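Local coordinates for D-aminoacid aminotransferase-like PLP-dependent enzyme (Haemophilus somnus, PDB 3CEB), which probably acts as a pyridoxal phosphate-dependent lyase of the class IV aminotransferase family, perhaps on 4-amino-4-deoxychorismate, at residues K91-D96 / D121-I126; G129-C134 / I148-P153; N138-Q143 / R186-M191. All blocks are in the same frame, centred on the assembly; numbering follows the deposited sequence.

In the fold
From the N terminus, the chain first forms the antiparallel sheet of strands 7-14, 17-18, 63-70 and 75-82. Contact 1 then closes a loop of 24 residues that carries the cofactor-bearing position 103 and helix 108-114, pairing strand 90-94 with 122-127. Contact 2 opens only after contact 1 has closed, but shares its sheet, because strand 130-131 neighbours 122-127. Contacts 2 and 3 cross: residues 138-143 lie inside the loop closed by 129-134 and 148-153, while 186-191 returns from beyond it. Contact 3 adds strand 185-188 to the sheet that also holds 146-150; contact 2, with 130-131 in one sheet and 146-150 in the other, bridges the two beside the cofactor.

Contact 1 of 3, residues K91-D96 / D121-I126; sequences KPVFCD and DEIMII. With SO4 (sulfate ion), chain E.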
ATOM      1  N   LYS A  91     -15.020   2.674   8.130  1.00 32.37           N
ATOM      2  CA  LYS A  91     -15.413   2.224   9.468  1.00 32.61           C
ATOM      3  C   LYS A  91     -14.240   2.154  10.435  1.00 31.76           C
ATOM      4  O   LYS A  91     -13.253   1.457  10.185  1.00 31.29           O
ATOM      5  CB  LYS A  91     -16.108   0.860   9.413  1.00 33.37           C
ATOM      6  CG  LYS A  91     -16.564   0.350  10.784  1.00 34.89           C
ATOM      7  CD  LYS A  91     -17.559   1.254  11.528  1.00 36.26           C
ATOM      8  CE  LYS A  91     -18.962   0.626  11.571  1.00 37.44           C
ATOM      9  NZ  LYS A  91     -19.895   1.449  12.416  1.00 39.30           N
ATOM     10  N   PRO A  92     -14.346   2.877  11.559  1.00 31.15           N
ATOM     11  CA  PRO A  92     -13.236   2.759  12.503  1.00 31.10           C
ATOM     12  C   PRO A  92     -13.237   1.366  13.133  1.00 30.96           C
ATOM     13  O   PRO A  92     -14.278   0.896  13.575  1.00 30.23           O
ATOM     14  CB  PRO A  92     -13.529   3.853  13.551  1.00 31.04           C
ATOM     15  CG  PRO A  92     -14.657   4.631  13.043  1.00 30.06           C
ATOM     16  CD  PRO A  92     -15.348   3.864  11.986  1.00 30.29           C
ATOM     17  N   VAL A  93     -12.083   0.705  13.120  1.00 30.53           N
ATOM     18  CA  VAL A  93     -11.961  -0.623  13.703  1.00 30.18           C
ATOM     19  C   VAL A  93     -10.821  -0.565  14.729  1.00 29.97           C
ATOM     20  O   VAL A  93      -9.739  -0.068  14.454  1.00 29.82           O
ATOM     21  CB  VAL A  93     -11.755  -1.709  12.585  1.00 30.05           C
ATOM     22  CG1 VAL A  93     -11.540  -3.071  13.184  1.00 31.05           C
ATOM     23  CG2 VAL A  93     -12.952  -1.757  11.695  1.00 29.38           C
ATOM     24  N   PHE A  94     -11.082  -1.050  15.930  1.00 29.93           N
ATOM     25  CA  PHE A  94     -10.112  -0.936  17.019  1.00 30.08           C
ATOM     26  C   PHE A  94      -9.295  -2.194  17.166  1.00 30.83           C
ATOM     27  O   PHE A  94      -9.803  -3.272  17.442  1.00 31.33           O
ATOM     28  CB  PHE A  94     -10.832  -0.555  18.330  1.00 29.82           C
ATOM     29  CG  PHE A  94     -11.487   0.766  18.248  1.00 28.70           C
ATOM     30  CD1 PHE A  94     -10.779   1.912  18.535  1.00 29.46           C
ATOM     31  CD2 PHE A  94     -12.775   0.881  17.763  1.00 29.26           C
ATOM     32  CE1 PHE A  94     -11.367   3.150  18.390  1.00 30.54           C
ATOM     33  CE2 PHE A  94     -13.373   2.099  17.625  1.00 30.19           C
ATOM     34  CZ  PHE A  94     -12.670   3.245  17.930  1.00 30.45           C
ATOM     35  N   CYS A  95      -8.009  -2.046  16.955  1.00 32.02           N
ATOM     36  CA  CYS A  95      -7.108  -3.159  17.054  1.00 33.36           C
ATOM     37  C   CYS A  95      -5.707  -2.737  17.494  1.00 33.80           C
ATOM     38  O   CYS A  95      -4.932  -2.187  16.725  1.00 34.74           O
ATOM     39  CB  CYS A  95      -7.057  -3.830  15.711  1.00 34.00           C
ATOM     40  SG  CYS A  95      -5.977  -5.246  15.676  1.00 38.21           S
ATOM     41  N   ASP A  96      -5.385  -3.047  18.735  1.00 34.65           N
ATOM     42  CA  ASP A  96      -4.141  -2.598  19.372  1.00 35.42           C
ATOM     43  C   ASP A  96      -2.938  -3.504  19.149  1.00 36.05           C
ATOM     44  O   ASP A  96      -1.816  -3.157  19.499  1.00 36.60           O
ATOM     45  CB  ASP A  96      -4.344  -2.496  20.878  1.00 34.92           C
ATOM     46  CG  ASP A  96      -5.192  -1.326  21.271  1.00 35.05           C
ATOM     47  OD1 ASP A  96      -5.408  -0.434  20.440  1.00 36.25           O
ATOM     48  OD2 ASP A  96      -5.612  -1.271  22.445  1.00 38.40           O
ATOM     49  N   ASP A 121     -17.273   1.576   2.881  1.00 32.77           N
ATOM     50  CA  ASP A 121     -16.500   1.094   1.754  1.00 32.13           C
ATOM     51  C   ASP A 121     -15.215   0.430   2.194  1.00 32.31           C
ATOM     52  O   ASP A 121     -14.568  -0.245   1.409  1.00 31.85           O
ATOM     53  CB  ASP A 121     -16.073   2.225   0.856  1.00 31.85           C
ATOM     54  CG  ASP A 121     -17.196   2.880   0.182  1.00 31.40           C
ATOM     55  OD1 ASP A 121     -18.179   2.197  -0.130  1.00 30.85           O
ATOM     56  OD2 ASP A 121     -17.049   4.087  -0.089  1.00 31.97           O
ATOM     57  N   GLU A 122     -14.802   0.658   3.427  1.00 32.42           N
ATOM     58  CA  GLU A 122     -13.535   0.130   3.866  1.00 32.81           C
ATOM     59  C   GLU A 122     -13.365   0.472   5.354  1.00 32.93           C
ATOM     60  O   GLU A 122     -14.327   0.917   6.010  1.00 32.87           O
ATOM     61  CB  GLU A 122     -12.484   0.649   2.879  1.00 33.10           C
ATOM     62  CG  GLU A 122     -11.026   0.388   3.053  1.00 35.65           C
ATOM     63  CD  GLU A 122     -10.548  -1.020   3.273  1.00 33.72           C
ATOM     64  OE1 GLU A 122     -10.346  -1.842   2.354  1.00 35.92           O
ATOM     65  OE2 GLU A 122     -10.188  -1.239   4.417  1.00 36.18           O
ATOM     66  N   ILE A 123     -12.202   0.198   5.934  1.00 33.04           N
ATOM     67  CA  ILE A 123     -12.060   0.392   7.376  1.00 32.45           C
ATOM     68  C   ILE A 123     -10.959   1.374   7.663  1.00 32.82           C
ATOM     69  O   ILE A 123     -10.245   1.810   6.766  1.00 33.47           O
ATOM     70  CB  ILE A 123     -11.809  -0.919   8.187  1.00 31.99           C
ATOM     71  CG1 ILE A 123     -10.478  -1.584   7.788  1.00 31.37           C
ATOM     72  CG2 ILE A 123     -12.964  -1.867   8.006  1.00 31.14           C
ATOM     73  CD1 ILE A 123     -10.133  -2.870   8.542  1.00 26.75           C
HETATM   74  N   MSE A 124     -10.824   1.691   8.936  1.00 32.25           N
HETATM   75  CA  MSE A 124      -9.834   2.624   9.396  1.00 32.17           C
HETATM   76  C   MSE A 124      -9.324   2.080  10.724  1.00 32.09           C
HETATM   77  O   MSE A 124     -10.045   2.035  11.708  1.00 32.06           O
HETATM   78  CB  MSE A 124     -10.503   3.984   9.530  1.00 32.43           C
HETATM   79  CG  MSE A 124      -9.630   5.045  10.113  1.00 32.98           C
HETATM   80 SE   MSE A 124     -10.433   6.807  10.006  0.75 29.79          SE
HETATM   81  CE  MSE A 124      -9.964   7.114   8.173  0.50 31.75           C
ATOM     82  N   ILE A 125      -8.094   1.581  10.720  1.00 32.22           N
ATOM     83  CA  ILE A 125      -7.566   0.873  11.878  1.00 31.74           C
ATOM     84  C   ILE A 125      -6.991   1.820  12.930  1.00 32.19           C
ATOM     85  O   ILE A 125      -6.004   2.544  12.694  1.00 33.13           O
ATOM     86  CB  ILE A 125      -6.505  -0.145  11.457  1.00 31.77           C
ATOM     87  CG1 ILE A 125      -7.111  -1.181  10.485  1.00 31.77           C
ATOM     88  CG2 ILE A 125      -5.945  -0.847  12.688  1.00 30.14           C
ATOM     89  CD1 ILE A 125      -6.115  -1.959   9.710  1.00 28.70           C
ATOM     90  N   ILE A 126      -7.622   1.783  14.093  1.00 31.27           N
ATOM     91  CA  ILE A 126      -7.210   2.549  15.234  1.00 30.55           C
ATOM     92  C   ILE A 126      -6.407   1.640  16.138  1.00 30.48           C
ATOM     93  O   ILE A 126      -6.946   0.720  16.764  1.00 30.33           O
ATOM     94  CB  ILE A 126      -8.425   3.086  15.997  1.00 30.92           C
ATOM     95  CG1 ILE A 126      -9.352   3.790  15.004  1.00 30.58           C
ATOM     96  CG2 ILE A 126      -7.985   4.014  17.109  1.00 28.32           C
ATOM     97  CD1 ILE A 126      -8.615   4.806  14.180  1.00 31.45           C
TER
HETATM   98  S   SO4 E 197      -6.669  -5.953  20.247  1.00 91.19           S
HETATM   99  O1  SO4 E 197      -5.727  -6.138  19.143  1.00 91.61           O
HETATM  100  O2  SO4 E 197      -7.192  -4.581  20.294  1.00 90.64           O
HETATM  101  O3  SO4 E 197      -5.900  -6.227  21.479  1.00 91.46           O
HETATM  102  O4  SO4 E 197      -7.808  -6.853  20.041  1.00 89.39           O
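Ile-126 and Phe-94 lie side by side and point the same way, an instructive case of how neighbouring parallel strands match their side chains. The isoleucine can be followed outward from the backbone. Its CB sits 3.7 Å from Phe-94 CD1, approaching the ring obliquely. The branch methyl CG2 of Ile-126 lies nearest to the next ring atom, 3.7 Å from Phe-94 CE1. CG1, set anti to the carbonyl carbon (chi1 -51°), lies over the Val-93 carbonyl oxygen at 3.9 Å and looks toward Pro-92. The terminal CD1 of Ile-126 then leaves the strand pair and packs on Val-131. Outside the two segments the Phe-94 ring also meets Phe-176, edge to face.

On the face that carries Val-93 and Ile-123, the contact is made by methyls: CG2 of Val-93 packs 3.7 Å from CG2 of Ile-123, and both side chains rest on Leu-113 of helix 108-114. Between the two faces, five backbone bonds join the strands. The one from Met-124 N to Lys-91 O is short, 2.7 Å, yet bent, with an angle of 137° at the hydrogen and its donor above the carbonyl plane. That from Ile-126 N to Val-93 O is much straighter. Past the strand end, the Asp-96 amide N holds a sulfate, probably from the crystallisation liquor, by its O2 at 2.8 Å.

The axes of the two short strands diverge by 39°, a strong twist. Parallel neighbours need a connection running back from the end of one to the start of the next, and here helix 108-114 lies on that return path and covers the valine and isoleucine face. Strand, helix and adjacent parallel strand together make a beta-alpha-beta crossover, built into the pyridoxal phosphate-binding fold of class IV aminotransferases.

Contact 2 of 3, residues G129-C134 / I148-P153; sequences GKVTDC and ITPDKP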
ATOM      1  N   GLY A 129      -4.608   4.171  20.020  1.00 29.65           N
ATOM      2  CA  GLY A 129      -5.153   5.538  20.036  1.00 28.76           C
ATOM      3  C   GLY A 129      -4.949   6.313  18.742  1.00 28.56           C
ATOM      4  O   GLY A 129      -5.440   7.439  18.571  1.00 27.83           O
ATOM      5  N   LYS A 130      -4.216   5.704  17.817  1.00 28.49           N
ATOM      6  CA  LYS A 130      -3.818   6.410  16.617  1.00 28.29           C
ATOM      7  C   LYS A 130      -4.491   5.850  15.376  1.00 28.22           C
ATOM      8  O   LYS A 130      -4.787   4.651  15.286  1.00 27.94           O
ATOM      9  CB  LYS A 130      -2.279   6.449  16.525  1.00 28.29           C
ATOM     10  CG  LYS A 130      -1.635   6.781  17.878  1.00 29.79           C
ATOM     11  CD  LYS A 130      -0.246   7.347  17.868  1.00 30.58           C
ATOM     12  CE  LYS A 130       0.527   6.801  19.106  1.00 30.81           C
ATOM     13  N   VAL A 131      -4.804   6.762  14.456  1.00 28.03           N
ATOM     14  CA  VAL A 131      -5.316   6.402  13.142  1.00 27.99           C
ATOM     15  C   VAL A 131      -4.106   5.907  12.343  1.00 28.60           C
ATOM     16  O   VAL A 131      -3.072   6.589  12.259  1.00 28.55           O
ATOM     17  CB  VAL A 131      -5.933   7.611  12.397  1.00 28.42           C
ATOM     18  CG1 VAL A 131      -6.393   7.206  10.981  1.00 26.13           C
ATOM     19  CG2 VAL A 131      -7.047   8.208  13.204  1.00 26.86           C
ATOM     20  N   THR A 132      -4.230   4.711  11.780  1.00 29.40           N
ATOM     21  CA  THR A 132      -3.152   4.121  10.999  1.00 29.48           C
ATOM     22  C   THR A 132      -3.586   3.939   9.562  1.00 30.02           C
ATOM     23  O   THR A 132      -3.666   4.903   8.821  1.00 29.96           O
ATOM     24  CB  THR A 132      -2.622   2.830  11.643  1.00 29.40           C
ATOM     25  OG1 THR A 132      -3.656   1.827  11.693  1.00 29.24           O
ATOM     26  CG2 THR A 132      -2.105   3.152  13.083  1.00 29.70           C
ATOM     27  N   ASP A 133      -3.870   2.712   9.170  1.00 31.27           N
ATOM     28  CA  ASP A 133      -4.169   2.401   7.787  1.00 32.68           C
ATOM     29  C   ASP A 133      -5.594   1.881   7.576  1.00 33.67           C
ATOM     30  O   ASP A 133      -6.274   1.535   8.551  1.00 34.50           O
ATOM     31  CB  ASP A 133      -3.228   1.292   7.308  1.00 32.75           C
ATOM     32  CG  ASP A 133      -1.723   1.655   7.380  1.00 34.05           C
ATOM     33  OD1 ASP A 133      -1.297   2.688   7.952  1.00 34.59           O
ATOM     34  OD2 ASP A 133      -0.934   0.846   6.838  1.00 36.09           O
ATOM     35  N   CYS A 134      -6.037   1.801   6.311  1.00 33.95           N
ATOM     36  CA  CYS A 134      -7.203   0.981   5.980  1.00 34.47           C
ATOM     37  C   CYS A 134      -6.642  -0.422   5.640  1.00 34.05           C
ATOM     38  O   CYS A 134      -5.444  -0.634   5.766  1.00 33.94           O
ATOM     39  CB  CYS A 134      -8.075   1.548   4.851  1.00 34.45           C
ATOM     40  SG  CYS A 134      -7.328   1.615   3.243  1.00 37.57           S
ATOM     41  N   ILE A 148      -3.364  15.528   4.920  1.00 31.39           N
ATOM     42  CA  ILE A 148      -2.525  15.066   6.016  1.00 30.46           C
ATOM     43  C   ILE A 148      -2.615  13.551   6.119  1.00 30.34           C
ATOM     44  O   ILE A 148      -3.692  12.971   6.023  1.00 30.37           O
ATOM     45  CB  ILE A 148      -2.972  15.693   7.377  1.00 30.11           C
ATOM     46  CG1 ILE A 148      -2.713  17.195   7.428  1.00 29.55           C
ATOM     47  CG2 ILE A 148      -2.210  15.065   8.559  1.00 30.57           C
ATOM     48  CD1 ILE A 148      -3.279  17.929   6.322  1.00 29.10           C
ATOM     49  N   THR A 149      -1.476  12.898   6.305  1.00 30.34           N
ATOM     50  CA  THR A 149      -1.459  11.451   6.510  1.00 29.65           C
ATOM     51  C   THR A 149      -0.770  11.163   7.837  1.00 29.76           C
ATOM     52  O   THR A 149       0.103  11.929   8.235  1.00 29.39           O
ATOM     53  CB  THR A 149      -0.742  10.741   5.322  1.00 29.84           C
ATOM     54  OG1 THR A 149      -1.009   9.346   5.363  1.00 27.50           O
ATOM     55  CG2 THR A 149       0.783  10.997   5.315  1.00 27.83           C
ATOM     56  N   PRO A 150      -1.132  10.051   8.513  1.00 30.34           N
ATOM     57  CA  PRO A 150      -0.547   9.670   9.803  1.00 31.34           C
ATOM     58  C   PRO A 150       0.946   9.444   9.751  1.00 32.32           C
ATOM     59  O   PRO A 150       1.422   8.708   8.876  1.00 32.16           O
ATOM     60  CB  PRO A 150      -1.239   8.345  10.101  1.00 31.28           C
ATOM     61  CG  PRO A 150      -2.487   8.418   9.352  1.00 30.94           C
ATOM     62  CD  PRO A 150      -2.250   9.169   8.146  1.00 29.56           C
ATOM     63  N   ASP A 151       1.691  10.065  10.657  1.00 33.49           N
ATOM     64  CA  ASP A 151       3.144   9.860  10.650  1.00 35.27           C
ATOM     65  C   ASP A 151       3.507   8.441  11.075  1.00 35.56           C
ATOM     66  O   ASP A 151       4.589   8.011  10.745  1.00 36.14           O
ATOM     67  CB  ASP A 151       3.980  10.931  11.425  1.00 35.97           C
ATOM     68  CG  ASP A 151       3.747  10.903  12.916  1.00 39.12           C
ATOM     69  OD1 ASP A 151       2.775  10.222  13.328  1.00 45.88           O
ATOM     70  OD2 ASP A 151       4.502  11.565  13.673  1.00 42.04           O
ATOM     71  N   LYS A 152       2.600   7.711  11.742  1.00 35.84           N
ATOM     72  CA  LYS A 152       2.854   6.271  12.124  1.00 35.73           C
ATOM     73  C   LYS A 152       1.894   5.258  11.556  1.00 34.20           C
ATOM     74  O   LYS A 152       1.078   4.714  12.272  1.00 33.87           O
ATOM     75  CB  LYS A 152       2.769   6.063  13.625  1.00 36.33           C
ATOM     76  CG  LYS A 152       4.110   5.849  14.264  1.00 40.34           C
ATOM     77  CD  LYS A 152       5.201   6.724  13.587  1.00 42.69           C
ATOM     78  CE  LYS A 152       6.585   6.477  14.207  1.00 43.61           C
ATOM     79  NZ  LYS A 152       7.651   7.135  13.408  1.00 43.88           N
ATOM     80  N   PRO A 153       2.000   4.977  10.273  1.00 33.15           N
ATOM     81  CA  PRO A 153       1.055   4.058   9.663  1.00 32.78           C
ATOM     82  C   PRO A 153       1.422   2.615  10.011  1.00 32.86           C
ATOM     83  O   PRO A 153       2.465   2.389  10.603  1.00 33.02           O
ATOM     84  CB  PRO A 153       1.287   4.296   8.192  1.00 33.09           C
ATOM     85  CG  PRO A 153       2.815   4.562   8.149  1.00 32.36           C
ATOM     86  CD  PRO A 153       3.107   5.353   9.374  1.00 33.06           C
TER
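The carboxylate of Asp-133 is gripped on both oxygens while one of them leans on Pro-153. OD2 is hydrogen-bonded to the pyridine N1 of the cofactor-modified lysine at position 103 and also accepts from the backbone N of Leu-155; OD1 accepts from the backbone N of Leu-154. Three bonds thus fix the rotation of the group. OD1 lies 3.1 Å from Pro-153 CB and 3.2 Å from Pro-153 CA, so the proline closes tightly on the same oxygen. With CG anti to the carbonyl carbon (chi1 -60°), the acid leaves its own backbone in the direction of this ring, and the two side chains cross at a slant.

One residue earlier, Thr-132 divides its branches between two partners. Its methyl CG2 packs 3.6 Å from the carbonyl oxygen of Lys-152, whereas OG1, held between the backbone N and the carbonyl carbon (chi1 63°), is hydrogen-bonded to Ile-125 O in the neighbouring strand. The hydroxyl therefore secures the segment from behind while the methyl faces 148-153.

Further back, Pro-150 offers ring carbons to backbone oxygens. Its CB is 3.3 Å from Val-131 O, and its CG touches both that oxygen, at 3.5 Å, and Thr-132 O, at 3.7 Å. The methyl CG1 of Val-131 adds a looser apolar touch to Pro-150 CG and also packs on Phe-141.

No hydrogen bond runs directly between 129-134 and 148-153; prolines, a methyl and carbonyl oxygens do the joining, and the polar links come from the residues just beyond Pro-153. This illustrates second-shell organisation: backbone amides of one loop orient an acid that meets the cofactor's ring nitrogen. An acidic side chain at the pyridine nitrogen is a recurring feature of the pyridoxal phosphate site in the D-amino-acid aminotransferase-like fold.

Contact 3 of 3, residues N138-Q143 / R186-M191; sequences NLIFRQ and RLINAM
Ile-140 and Ile-188 meet at about a right angle, Ile-140 CG2 lying 3.8 Å from Ile-188 CD1 while Ile-140 CD1 reaches back to Ile-188 CG2. Both isoleucines hold CG1 in the crowded position between backbone N and carbonyl carbon (chi1 63° and 55°), which keeps CG2 beside the backbone N. On the same face, CG1 of Ile-188 also packs against Asn-138 CB at 3.9 Å, and Ile-140 CG1 leans across CB of Arg-186. The guanidinium of Arg-186 turns away to a salt bridge with Glu-184.

The backbones form an antiparallel pair: Asn-138 with Ile-188 and Ile-140 with Arg-186 are hydrogen-bonded pairs, flanking the non-hydrogen-bonded pair Leu-139 with Leu-187. Strand 185-188 is thereby attached as an outermost strand of the sheet that includes 138-143.

On the opposite face Leu-139 and Leu-187 cross obliquely, CD2 of Leu-139 standing 4.1 Å from Leu-187 CB and 3.6 Å from Arg-186 O. Beyond the strand, Asn-189 OD1 accepts from Met-191 N at 3.0 Å, an Asx turn, and within it Ala-190 N is hydrogen-bonded to the phosphate oxygen OP1 of the modified lysine at position 103.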
ATOM      1  N   ASN A 138      -2.888   3.199   2.786  1.00 31.27           N
ATOM      2  CA  ASN A 138      -2.767   4.218   3.785  1.00 31.24           C
ATOM      3  C   ASN A 138      -3.973   5.186   3.695  1.00 30.87           C
ATOM      4  O   ASN A 138      -4.785   5.123   2.775  1.00 30.00           O
ATOM      5  CB  ASN A 138      -1.440   4.985   3.638  1.00 30.83           C
ATOM      6  CG  ASN A 138      -0.225   4.100   3.828  1.00 32.22           C
ATOM      7  OD1 ASN A 138       0.582   3.935   2.903  1.00 32.91           O
ATOM      8  ND2 ASN A 138      -0.085   3.513   5.017  1.00 31.51           N
ATOM      9  N   LEU A 139      -4.043   6.127   4.637  1.00 31.27           N
ATOM     10  CA  LEU A 139      -5.133   7.093   4.651  1.00 30.94           C
ATOM     11  C   LEU A 139      -4.649   8.544   4.652  1.00 30.28           C
ATOM     12  O   LEU A 139      -3.567   8.861   5.151  1.00 29.89           O
ATOM     13  CB  LEU A 139      -6.071   6.816   5.835  1.00 31.20           C
ATOM     14  CG  LEU A 139      -6.842   5.497   5.853  1.00 30.76           C
ATOM     15  CD1 LEU A 139      -7.384   5.284   7.235  1.00 29.90           C
ATOM     16  CD2 LEU A 139      -7.948   5.374   4.787  1.00 30.50           C
ATOM     17  N   ILE A 140      -5.471   9.398   4.032  1.00 29.82           N
ATOM     18  CA  ILE A 140      -5.229  10.832   3.952  1.00 29.26           C
ATOM     19  C   ILE A 140      -6.503  11.561   4.355  1.00 29.68           C
ATOM     20  O   ILE A 140      -7.611  11.094   4.126  1.00 29.96           O
ATOM     21  CB  ILE A 140      -4.718  11.297   2.550  1.00 28.72           C
ATOM     22  CG1 ILE A 140      -5.745  11.055   1.440  1.00 28.84           C
ATOM     23  CG2 ILE A 140      -3.433  10.588   2.189  1.00 27.39           C
ATOM     24  CD1 ILE A 140      -5.347  11.680   0.075  1.00 24.33           C
ATOM     25  N   PHE A 141      -6.318  12.708   4.974  1.00 29.58           N
ATOM     26  CA  PHE A 141      -7.401  13.454   5.574  1.00 29.73           C
ATOM     27  C   PHE A 141      -7.305  14.895   5.159  1.00 30.65           C
ATOM     28  O   PHE A 141      -6.248  15.484   5.200  1.00 30.68           O
ATOM     29  CB  PHE A 141      -7.278  13.331   7.088  1.00 29.41           C
ATOM     30  CG  PHE A 141      -7.365  11.905   7.579  1.00 28.38           C
ATOM     31  CD1 PHE A 141      -6.239  11.118   7.678  1.00 28.92           C
ATOM     32  CD2 PHE A 141      -8.594  11.336   7.910  1.00 28.46           C
ATOM     33  CE1 PHE A 141      -6.336   9.778   8.092  1.00 29.06           C
ATOM     34  CE2 PHE A 141      -8.701  10.015   8.342  1.00 25.86           C
ATOM     35  CZ  PHE A 141      -7.571   9.227   8.417  1.00 26.78           C
ATOM     36  N   ARG A 142      -8.410  15.476   4.740  1.00 32.03           N
ATOM     37  CA  ARG A 142      -8.349  16.831   4.218  1.00 33.34           C
ATOM     38  C   ARG A 142      -8.539  17.861   5.304  1.00 33.45           C
ATOM     39  O   ARG A 142      -9.413  17.758   6.109  1.00 32.77           O
ATOM     40  CB  ARG A 142      -9.356  17.029   3.080  1.00 33.69           C
ATOM     41  CG  ARG A 142      -9.099  18.288   2.271  1.00 36.48           C
ATOM     42  CD  ARG A 142      -9.968  18.359   0.997  1.00 41.37           C
ATOM     43  NE  ARG A 142     -11.420  18.332   1.263  1.00 45.28           N
ATOM     44  CZ  ARG A 142     -12.128  19.348   1.773  1.00 49.26           C
ATOM     45  NH1 ARG A 142     -11.526  20.497   2.117  1.00 51.44           N
ATOM     46  NH2 ARG A 142     -13.444  19.213   1.964  1.00 49.63           N
ATOM     47  N   GLN A 143      -7.669  18.848   5.315  1.00 34.72           N
ATOM     48  CA  GLN A 143      -7.784  19.953   6.245  1.00 35.97           C
ATOM     49  C   GLN A 143      -7.388  21.210   5.531  1.00 37.15           C
ATOM     50  O   GLN A 143      -6.297  21.323   4.974  1.00 37.24           O
ATOM     51  CB  GLN A 143      -6.887  19.755   7.446  1.00 36.06           C
ATOM     52  CG  GLN A 143      -7.198  20.695   8.548  1.00 37.06           C
ATOM     53  CD  GLN A 143      -6.433  20.367   9.782  1.00 38.85           C
ATOM     54  OE1 GLN A 143      -5.216  20.482   9.787  1.00 42.30           O
ATOM     55  NE2 GLN A 143      -7.129  19.933  10.840  1.00 38.72           N
ATOM     56  N   ARG A 186      -9.747   9.749   2.571  1.00 32.15           N
ATOM     57  CA  ARG A 186      -9.557   8.958   1.367  1.00 33.51           C
ATOM     58  C   ARG A 186      -8.463   7.949   1.530  1.00 33.44           C
ATOM     59  O   ARG A 186      -7.641   8.050   2.446  1.00 34.12           O
ATOM     60  CB  ARG A 186      -9.217   9.821   0.160  1.00 34.15           C
ATOM     61  CG  ARG A 186     -10.399  10.527  -0.411  1.00 37.94           C
ATOM     62  CD  ARG A 186     -10.025  11.098  -1.751  1.00 44.90           C
ATOM     63  NE  ARG A 186     -10.691  12.376  -2.004  1.00 50.21           N
ATOM     64  CZ  ARG A 186     -10.449  13.152  -3.065  1.00 52.65           C
ATOM     65  NH1 ARG A 186      -9.556  12.751  -3.974  1.00 54.28           N
ATOM     66  NH2 ARG A 186     -11.094  14.322  -3.213  1.00 51.96           N
ATOM     67  N   LEU A 187      -8.462   6.952   0.668  1.00 33.07           N
ATOM     68  CA  LEU A 187      -7.384   6.023   0.633  1.00 32.77           C
ATOM     69  C   LEU A 187      -6.325   6.255  -0.422  1.00 31.69           C
ATOM     70  O   LEU A 187      -6.584   6.763  -1.454  1.00 30.80           O
ATOM     71  CB  LEU A 187      -7.881   4.590   0.713  1.00 33.30           C
ATOM     72  CG  LEU A 187      -8.386   3.766  -0.447  1.00 33.28           C
ATOM     73  CD1 LEU A 187      -7.391   3.566  -1.488  1.00 32.55           C
ATOM     74  CD2 LEU A 187      -8.769   2.496   0.108  1.00 33.40           C
ATOM     75  N   ILE A 188      -5.106   5.913  -0.117  1.00 31.07           N
ATOM     76  CA  ILE A 188      -4.049   5.933  -1.135  1.00 30.24           C
ATOM     77  C   ILE A 188      -3.287   4.589  -1.125  1.00 30.44           C
ATOM     78  O   ILE A 188      -3.047   3.990  -0.072  1.00 30.15           O
ATOM     79  CB  ILE A 188      -3.013   7.078  -0.932  1.00 29.63           C
ATOM     80  CG1 ILE A 188      -2.410   7.006   0.466  1.00 28.72           C
ATOM     81  CG2 ILE A 188      -3.575   8.453  -1.219  1.00 27.42           C
ATOM     82  CD1 ILE A 188      -1.184   7.960   0.605  1.00 26.40           C
ATOM     83  N   ASN A 189      -2.947   4.100  -2.307  1.00 29.84           N
ATOM     84  CA  ASN A 189      -2.050   2.968  -2.382  1.00 30.35           C
ATOM     85  C   ASN A 189      -1.532   2.879  -3.806  1.00 30.83           C
ATOM     86  O   ASN A 189      -1.773   3.806  -4.616  1.00 31.61           O
ATOM     87  CB  ASN A 189      -2.684   1.648  -1.890  1.00 30.20           C
ATOM     88  CG  ASN A 189      -3.888   1.223  -2.720  1.00 29.00           C
ATOM     89  OD1 ASN A 189      -4.108   1.708  -3.836  1.00 25.01           O
ATOM     90  ND2 ASN A 189      -4.650   0.297  -2.189  1.00 26.52           N
ATOM     91  N   ALA A 190      -0.801   1.807  -4.114  1.00 30.43           N
ATOM     92  CA  ALA A 190      -0.173   1.708  -5.456  1.00 30.32           C
ATOM     93  C   ALA A 190      -1.228   1.904  -6.557  1.00 29.79           C
ATOM     94  O   ALA A 190      -0.925   2.499  -7.611  1.00 30.24           O
ATOM     95  CB  ALA A 190       0.575   0.385  -5.638  1.00 29.20           C
HETATM   96  N   MSE A 191      -2.464   1.454  -6.295  1.00 29.17           N
HETATM   97  CA  MSE A 191      -3.536   1.466  -7.322  1.00 29.00           C
HETATM   98  C   MSE A 191      -4.442   2.679  -7.210  1.00 29.34           C
HETATM   99  O   MSE A 191      -5.319   2.836  -8.024  1.00 29.90           O
HETATM  100  CB  MSE A 191      -4.427   0.218  -7.220  1.00 28.64           C
HETATM  101  CG  MSE A 191      -3.684  -1.112  -7.260  1.00 27.74           C
HETATM  102 SE   MSE A 191      -2.668  -1.338  -8.895  0.75 24.92          SE
HETATM  103  CE  MSE A 191      -4.086  -1.237 -10.188  1.00 24.18           C
TER